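Local coordinates for protein ribonuclease J (Methanolobus psychrophilus R15, PDB 5HAB) that probably degrades RNA as a metal-dependent beta-CASP exoribonuclease of the metallo-beta-lactamase superfamily, captured here as an engineered mutant in complex with RNA, at residues Ile184-Gly189 with Gly221-Ile226; Asn47-Ile52 with Lys163-Glu168. The protein carries 1 engineered substitution. All blocks are in the same frame, centred on the assembly; numbering follows the deposited sequence.

Contact 1: residues Ile184-Gly189 with Gly221-Ile226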
ATOM      1  N   ILE B 184       3.405  39.759  -8.970  1.00 38.80           N
ATOM      2  CA  ILE B 184       4.129  40.589  -9.915  1.00 34.62           C
ATOM      3  C   ILE B 184       3.125  41.418 -10.706  1.00 44.15           C
ATOM      4  O   ILE B 184       2.411  40.902 -11.562  1.00 40.10           O
ATOM      5  CB  ILE B 184       5.016  39.734 -10.832  1.00 37.26           C
ATOM      6  CG1 ILE B 184       6.047  38.979  -9.994  1.00 26.74           C
ATOM      7  CG2 ILE B 184       5.698  40.597 -11.883  1.00 42.43           C
ATOM      8  CD1 ILE B 184       6.889  38.028 -10.783  1.00 31.79           C
ATOM      9  N   HIS B 185       3.065  42.709 -10.405  1.00 51.12           N
ATOM     10  CA  HIS B 185       2.153  43.607 -11.095  1.00 47.35           C
ATOM     11  C   HIS B 185       2.783  44.120 -12.383  1.00 44.96           C
ATOM     12  O   HIS B 185       3.912  44.646 -12.387  1.00 53.65           O
ATOM     13  CB  HIS B 185       1.750  44.774 -10.194  1.00 39.93           C
ATOM     14  CG  HIS B 185       1.060  44.354  -8.934  1.00 38.49           C
ATOM     15  ND1 HIS B 185      -0.299  44.129  -8.871  1.00 46.53           N
ATOM     16  CD2 HIS B 185       1.538  44.120  -7.690  1.00 38.21           C
ATOM     17  CE1 HIS B 185      -0.627  43.775  -7.642  1.00 52.95           C
ATOM     18  NE2 HIS B 185       0.469  43.763  -6.905  1.00 39.67           N
ATOM     19  N   THR B 186       2.024  43.946 -13.464  1.00 42.79           N
ATOM     20  CA  THR B 186       2.391  44.348 -14.814  1.00 42.20           C
ATOM     21  C   THR B 186       1.308  45.283 -15.339  1.00 44.25           C
ATOM     22  O   THR B 186       0.205  45.313 -14.786  1.00 48.83           O
ATOM     23  CB  THR B 186       2.513  43.133 -15.767  1.00 40.77           C
ATOM     24  OG1 THR B 186       1.204  42.747 -16.208  1.00 33.55           O
ATOM     25  CG2 THR B 186       3.195  41.958 -15.081  1.00 37.85           C
ATOM     26  N   PRO B 187       1.602  46.037 -16.415  1.00 49.41           N
ATOM     27  CA  PRO B 187       0.573  46.911 -16.994  1.00 52.19           C
ATOM     28  C   PRO B 187      -0.699  46.184 -17.439  1.00 42.96           C
ATOM     29  O   PRO B 187      -1.736  46.832 -17.579  1.00 54.33           O
ATOM     30  CB  PRO B 187       1.283  47.541 -18.204  1.00 47.25           C
ATOM     31  CG  PRO B 187       2.522  46.729 -18.419  1.00 54.34           C
ATOM     32  CD  PRO B 187       2.906  46.227 -17.075  1.00 48.96           C
ATOM     33  N   SER B 188      -0.627  44.872 -17.650  1.00 42.94           N
ATOM     34  CA  SER B 188      -1.798  44.100 -18.070  1.00 39.07           C
ATOM     35  C   SER B 188      -2.438  43.320 -16.924  1.00 44.69           C
ATOM     36  O   SER B 188      -3.429  42.618 -17.129  1.00 36.11           O
ATOM     37  CB  SER B 188      -1.431  43.132 -19.193  1.00 49.89           C
ATOM     38  OG  SER B 188      -1.358  43.793 -20.444  1.00 62.90           O
ATOM     39  N   GLY B 189      -1.869  43.428 -15.726  1.00 36.55           N
ATOM     40  CA  GLY B 189      -2.393  42.699 -14.583  1.00 40.26           C
ATOM     41  C   GLY B 189      -1.336  41.956 -13.790  1.00 51.71           C
ATOM     42  O   GLY B 189      -0.145  42.129 -14.037  1.00 40.73           O
ATOM     43  N   GLY B 221      -7.493  41.730 -11.241  1.00 54.70           N
ATOM     44  CA  GLY B 221      -7.136  40.998 -12.442  1.00 41.97           C
ATOM     45  C   GLY B 221      -5.859  40.194 -12.308  1.00 48.28           C
ATOM     46  O   GLY B 221      -4.763  40.755 -12.284  1.00 44.42           O
ATOM     47  N   VAL B 222      -6.001  38.876 -12.210  1.00 42.88           N
ATOM     48  CA  VAL B 222      -4.848  37.986 -12.153  1.00 38.69           C
ATOM     49  C   VAL B 222      -4.719  37.259 -13.481  1.00 31.68           C
ATOM     50  O   VAL B 222      -5.612  36.518 -13.887  1.00 41.50           O
ATOM     51  CB  VAL B 222      -4.953  36.994 -10.980  1.00 34.33           C
ATOM     52  CG1 VAL B 222      -3.768  36.043 -10.980  1.00 30.32           C
ATOM     53  CG2 VAL B 222      -5.014  37.745  -9.663  1.00 29.72           C
ATOM     54  N   ILE B 223      -3.603  37.498 -14.161  1.00 36.12           N
ATOM     55  CA  ILE B 223      -3.302  36.876 -15.445  1.00 43.95           C
ATOM     56  C   ILE B 223      -3.024  35.386 -15.284  1.00 42.03           C
ATOM     57  O   ILE B 223      -3.525  34.556 -16.046  1.00 34.65           O
ATOM     58  CB  ILE B 223      -2.096  37.567 -16.118  1.00 41.94           C
ATOM     59  CG1 ILE B 223      -2.369  39.058 -16.323  1.00 45.39           C
ATOM     60  CG2 ILE B 223      -1.753  36.885 -17.433  1.00 39.09           C
ATOM     61  CD1 ILE B 223      -1.168  39.836 -16.816  1.00 46.54           C
ATOM     62  N   ALA B 224      -2.215  35.052 -14.287  1.00 35.60           N
ATOM     63  CA  ALA B 224      -1.756  33.683 -14.112  1.00 35.82           C
ATOM     64  C   ALA B 224      -1.456  33.394 -12.650  1.00 31.00           C
ATOM     65  O   ALA B 224      -0.952  34.248 -11.917  1.00 35.63           O
ATOM     66  CB  ALA B 224      -0.521  33.418 -14.969  1.00 26.38           C
ATOM     67  N   LEU B 225      -1.804  32.187 -12.230  1.00 38.99           N
ATOM     68  CA  LEU B 225      -1.460  31.700 -10.907  1.00 28.53           C
ATOM     69  C   LEU B 225      -0.509  30.523 -11.052  1.00 30.58           C
ATOM     70  O   LEU B 225      -0.804  29.559 -11.764  1.00 27.68           O
ATOM     71  CB  LEU B 225      -2.717  31.289 -10.129  1.00 27.43           C
ATOM     72  CG  LEU B 225      -2.503  30.502  -8.832  1.00 27.22           C
ATOM     73  CD1 LEU B 225      -1.721  31.321  -7.819  1.00 29.77           C
ATOM     74  CD2 LEU B 225      -3.830  30.048  -8.236  1.00 26.55           C
ATOM     75  N   ILE B 226       0.652  30.633 -10.416  1.00 25.49           N
ATOM     76  CA  ILE B 226       1.557  29.508 -10.271  1.00 23.89           C
ATOM     77  C   ILE B 226       1.390  29.042  -8.843  1.00 35.50           C
ATOM     78  O   ILE B 226       1.638  29.803  -7.909  1.00 32.51           O
ATOM     79  CB  ILE B 226       3.019  29.879 -10.573  1.00 22.79           C
ATOM     80  CG1 ILE B 226       3.183  30.309 -12.033  1.00 42.10           C
ATOM     81  CG2 ILE B 226       3.960  28.727 -10.207  1.00 16.28           C
ATOM     82  CD1 ILE B 226       3.112  31.808 -12.246  1.00 37.93           C
TER
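Ile223 carries the apolar part of this contact. Its side chain reaches across to the turn Thr186-Gly189 and touches it mainly with CD1. Ile223 CD1 lies 3.6 Å from Ser188 O and 3.7 Å from Gly189 C. Ile223 CD1 also meets Thr186 OG1 at 3.8 Å, the two side chains crossing at a slant. Ser188 CB is a looser neighbour. Ile223 CG1 stands anti to its own carbonyl carbon, and CD1 then continues extended (chi2 173°), which carries the methyl onto the turn.

Backbone meets backbone at the two glycines. Gly189 CA packs 3.8 Å from Gly221 O. Both glycines have positive phi, a conformation few other residues adopt. No hydrogen bond links the two segments directly. The link runs through the next residue: Ala190 pairs by backbone bonds with Gly221 and Ile223. Here the sheet of the metallo-beta-lactamase fold changes from an antiparallel hairpin to a parallel neighbour. Strands 179-186 and 189-194 form the hairpin, and strand 222-228 follows a helix and runs parallel to 189-194.

The polar bonds lie inside the turn. It is a type I beta turn, closed by paired backbone bonds between Thr186 and Gly189. Thr186 OG1 sits between its backbone N and carbonyl carbon (chi1 81°). There Thr186 OG1 accepts a bent bond from Ser188 N at 3.2 Å, an ST turn. Thr186 OG1 also donates to Gly189 O at 2.6 Å, from 21° off the carbonyl plane. Gly189 O is therefore gripped twice, by Thr186 N and by Thr186 OG1. Ser188 OG is hydrogen-bonded to Thr24 OG1 on strand 24-32, in the other sheet.

Contact 2: residues Asn47-Ile52 with Lys163-Glu168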
ATOM      1  N   ASN B  47       7.645  41.085 -20.702  1.00 45.83           N
ATOM      2  CA  ASN B  47       8.258  41.625 -21.911  1.00 48.12           C
ATOM      3  C   ASN B  47       9.717  41.176 -22.025  1.00 45.92           C
ATOM      4  O   ASN B  47       9.990  40.097 -22.553  1.00 53.90           O
ATOM      5  CB  ASN B  47       8.125  43.149 -21.924  1.00 39.09           C
ATOM      6  CG  ASN B  47       6.673  43.591 -21.976  1.00 37.87           C
ATOM      7  OD1 ASN B  47       5.842  42.947 -22.618  1.00 54.09           O
ATOM      8  ND2 ASN B  47       6.352  44.669 -21.276  1.00 38.43           N
ATOM      9  N   GLU B  48      10.657  41.983 -21.544  1.00 43.24           N
ATOM     10  CA  GLU B  48      12.067  41.594 -21.620  1.00 45.75           C
ATOM     11  C   GLU B  48      12.769  41.690 -20.268  1.00 41.88           C
ATOM     12  O   GLU B  48      13.990  41.569 -20.189  1.00 46.08           O
ATOM     13  CB  GLU B  48      12.815  42.442 -22.652  1.00 51.26           C
ATOM     14  CG  GLU B  48      12.240  42.358 -24.059  1.00 54.89           C
ATOM     15  CD  GLU B  48      13.186  42.907 -25.115  1.00 65.03           C
ATOM     16  OE1 GLU B  48      13.157  42.402 -26.258  1.00 67.86           O
ATOM     17  OE2 GLU B  48      13.946  43.850 -24.806  1.00 62.21           O
ATOM     18  N   ASP B  49      11.995  41.887 -19.205  1.00 41.50           N
ATOM     19  CA  ASP B  49      12.548  41.859 -17.854  1.00 40.56           C
ATOM     20  C   ASP B  49      12.128  40.575 -17.145  1.00 47.10           C
ATOM     21  O   ASP B  49      11.003  40.127 -17.305  1.00 42.82           O
ATOM     22  CB  ASP B  49      12.095  43.086 -17.068  1.00 47.65           C
ATOM     23  CG  ASP B  49      12.747  44.364 -17.561  1.00 59.16           C
ATOM     24  OD1 ASP B  49      13.959  44.334 -17.863  1.00 54.24           O
ATOM     25  OD2 ASP B  49      12.039  45.389 -17.668  1.00 57.15           O
ATOM     26  N   ILE B  50      13.037  39.965 -16.388  1.00 44.52           N
ATOM     27  CA  ILE B  50      12.757  38.673 -15.764  1.00 34.99           C
ATOM     28  C   ILE B  50      12.868  38.731 -14.242  1.00 36.94           C
ATOM     29  O   ILE B  50      13.846  39.239 -13.703  1.00 45.93           O
ATOM     30  CB  ILE B  50      13.692  37.585 -16.325  1.00 42.30           C
ATOM     31  CG1 ILE B  50      13.543  37.485 -17.844  1.00 39.51           C
ATOM     32  CG2 ILE B  50      13.406  36.238 -15.667  1.00 32.63           C
ATOM     33  CD1 ILE B  50      14.494  36.497 -18.480  1.00 28.41           C
ATOM     34  N   ILE B  51      11.854  38.207 -13.560  1.00 35.01           N
ATOM     35  CA  ILE B  51      11.894  37.991 -12.116  1.00 27.72           C
ATOM     36  C   ILE B  51      12.043  36.496 -11.842  1.00 33.20           C
ATOM     37  O   ILE B  51      11.149  35.728 -12.153  1.00 33.60           O
ATOM     38  CB  ILE B  51      10.631  38.545 -11.437  1.00 31.07           C
ATOM     39  CG1 ILE B  51      10.376  39.985 -11.881  1.00 34.04           C
ATOM     40  CG2 ILE B  51      10.738  38.440  -9.916  1.00 29.37           C
ATOM     41  CD1 ILE B  51      11.373  40.974 -11.328  1.00 42.90           C
ATOM     42  N   ILE B  52      13.170  36.079 -11.279  1.00 30.99           N
ATOM     43  CA  ILE B  52      13.330  34.697 -10.848  1.00 32.77           C
ATOM     44  C   ILE B  52      12.653  34.531  -9.492  1.00 37.26           C
ATOM     45  O   ILE B  52      12.756  35.400  -8.628  1.00 30.60           O
ATOM     46  CB  ILE B  52      14.821  34.284 -10.794  1.00 31.89           C
ATOM     47  CG1 ILE B  52      15.431  34.269 -12.197  1.00 33.42           C
ATOM     48  CG2 ILE B  52      14.985  32.912 -10.165  1.00 26.04           C
ATOM     49  CD1 ILE B  52      16.922  33.944 -12.216  1.00 30.31           C
ATOM     50  N   LYS B 163       9.536  50.547 -14.487  1.00 69.14           N
ATOM     51  CA  LYS B 163       8.391  51.399 -14.794  1.00 66.58           C
ATOM     52  C   LYS B 163       7.122  50.560 -14.985  1.00 68.70           C
ATOM     53  O   LYS B 163       6.006  51.054 -14.824  1.00 63.23           O
ATOM     54  CB  LYS B 163       8.664  52.220 -16.060  1.00 78.44           C
ATOM     55  CG  LYS B 163       9.938  53.056 -16.017  1.00 97.37           C
ATOM     56  CD  LYS B 163      10.124  53.842 -17.313  1.00109.34           C
ATOM     57  CE  LYS B 163      11.128  54.979 -17.155  1.00 94.66           C
ATOM     58  NZ  LYS B 163      12.532  54.487 -17.065  1.00 98.54           N
ATOM     59  N   ASP B 164       7.313  49.285 -15.319  1.00 60.99           N
ATOM     60  CA  ASP B 164       6.225  48.396 -15.702  1.00 58.98           C
ATOM     61  C   ASP B 164       6.039  47.215 -14.745  1.00 62.71           C
ATOM     62  O   ASP B 164       5.081  46.456 -14.869  1.00 51.26           O
ATOM     63  CB  ASP B 164       6.464  47.862 -17.116  1.00 68.19           C
ATOM     64  CG  ASP B 164       6.151  48.887 -18.186  1.00 69.53           C
ATOM     65  OD1 ASP B 164       5.430  49.862 -17.887  1.00 67.66           O
ATOM     66  OD2 ASP B 164       6.624  48.714 -19.330  1.00 59.72           O
ATOM     67  N   ILE B 165       6.955  47.055 -13.798  1.00 51.22           N
ATOM     68  CA  ILE B 165       6.961  45.876 -12.943  1.00 40.37           C
ATOM     69  C   ILE B 165       7.058  46.262 -11.475  1.00 46.09           C
ATOM     70  O   ILE B 165       8.005  46.944 -11.076  1.00 50.31           O
ATOM     71  CB  ILE B 165       8.126  44.934 -13.312  1.00 43.80           C
ATOM     72  CG1 ILE B 165       7.980  44.421 -14.744  1.00 40.48           C
ATOM     73  CG2 ILE B 165       8.230  43.788 -12.317  1.00 41.21           C
ATOM     74  CD1 ILE B 165       9.134  43.568 -15.185  1.00 34.57           C
ATOM     75  N   THR B 166       6.089  45.833 -10.668  1.00 50.85           N
ATOM     76  CA  THR B 166       6.238  45.975  -9.213  1.00 47.96           C
ATOM     77  C   THR B 166       6.044  44.628  -8.526  1.00 52.51           C
ATOM     78  O   THR B 166       5.309  43.779  -9.015  1.00 46.04           O
ATOM     79  CB  THR B 166       5.249  46.992  -8.602  1.00 52.84           C
ATOM     80  OG1 THR B 166       3.913  46.486  -8.698  1.00 58.45           O
ATOM     81  CG2 THR B 166       5.340  48.338  -9.306  1.00 42.13           C
ATOM     82  N   ILE B 167       6.694  44.439  -7.383  1.00 51.72           N
ATOM     83  CA  ILE B 167       6.580  43.192  -6.644  1.00 36.17           C
ATOM     84  C   ILE B 167       5.917  43.412  -5.289  1.00 47.22           C
ATOM     85  O   ILE B 167       6.403  44.185  -4.465  1.00 49.68           O
ATOM     86  CB  ILE B 167       7.965  42.548  -6.472  1.00 41.75           C
ATOM     87  CG1 ILE B 167       8.485  42.036  -7.816  1.00 38.16           C
ATOM     88  CG2 ILE B 167       7.920  41.433  -5.441  1.00 37.73           C
ATOM     89  CD1 ILE B 167       9.900  41.501  -7.751  1.00 41.89           C
ATOM     90  N   GLU B 168       4.820  42.694  -5.062  1.00 42.81           N
ATOM     91  CA  GLU B 168       4.071  42.749  -3.810  1.00 35.30           C
ATOM     92  C   GLU B 168       4.201  41.436  -3.036  1.00 50.98           C
ATOM     93  O   GLU B 168       4.065  40.359  -3.612  1.00 46.55           O
ATOM     94  CB  GLU B 168       2.596  43.056  -4.093  1.00 41.17           C
ATOM     95  CG  GLU B 168       1.683  43.026  -2.874  1.00 39.46           C
ATOM     96  CD  GLU B 168       0.234  43.300  -3.234  1.00 46.65           C
ATOM     97  OE1 GLU B 168      -0.049  43.523  -4.430  1.00 45.15           O
ATOM     98  OE2 GLU B 168      -0.622  43.317  -2.322  1.00 44.98           O
TER
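Ile51, Ile165 and Ile167 meet in the interior between the two beta sheets of the metallo-beta-lactamase sandwich. Ile51 belongs to strand 49-53 of one sheet, and Ile167 to strand 166-172 of the other. The touching segments run in nearly the same direction, 20° apart. Asp49 CA and Ile165 CA, the nearest pair of the register, are 8.5 Å apart, and side chains fill the gap without a hydrogen bond across it.

Ile51 and Ile167 reach toward each other tip to tip. Ile51 is bent at its second torsion (chi2 -71°), so that two of its methyls present themselves to one of Ile167. Ile167 CD1 lies 3.8 Å from Ile51 CG2 and 3.9 Å from Ile51 CD1. Ile51 CD1 also faces Ile165 CG2, more loosely, at 4.3 Å. Val101 of strand 96-102 borders both Ile51 and Ile167, while Ile184 of contact 1 packs on Ile51 and Ile165.

Toward the edge of the sandwich the contact turns polar. Asp49 offers its methylene to Ile165, and its carboxylate is held by a salt bridge from OD1 to Arg98 NE. That partner probably steadies the negative charge, which has Asp164 for a distant like-charged neighbour. Asn47 ND2 comes no closer than 4.5 Å to Asp164 OD2, and Asn47 OD1 accepts from the backbone N of Glu25. Ile165 is extended (chi2 176°), which brings its terminal methyl, Ile165 CD1, to 3.5 Å from Asp49 CB.

Overall arrangement
From the N terminus, the first segment reached is 47-52, in the sheet that also holds strands 24-32 and 41-46. Contact 2 closes a loop of 110 residues when the chain arrives at 163-168 in the second sheet. The chain then turns back into strand 179-186, and contact 1 closes a shorter loop of 31 residues at 221-226. The loops follow in series and neither nest nor cross. Contact 2 joins the two sheets, whereas contact 1 joins parts of the second sheet. Their centres are 11 Å apart. Adjacent strands 166-172 and 179-186 connect them: His185 is probably hydrogen-bonded to Thr166 and Glu168, and Pro187 packs on Asp164.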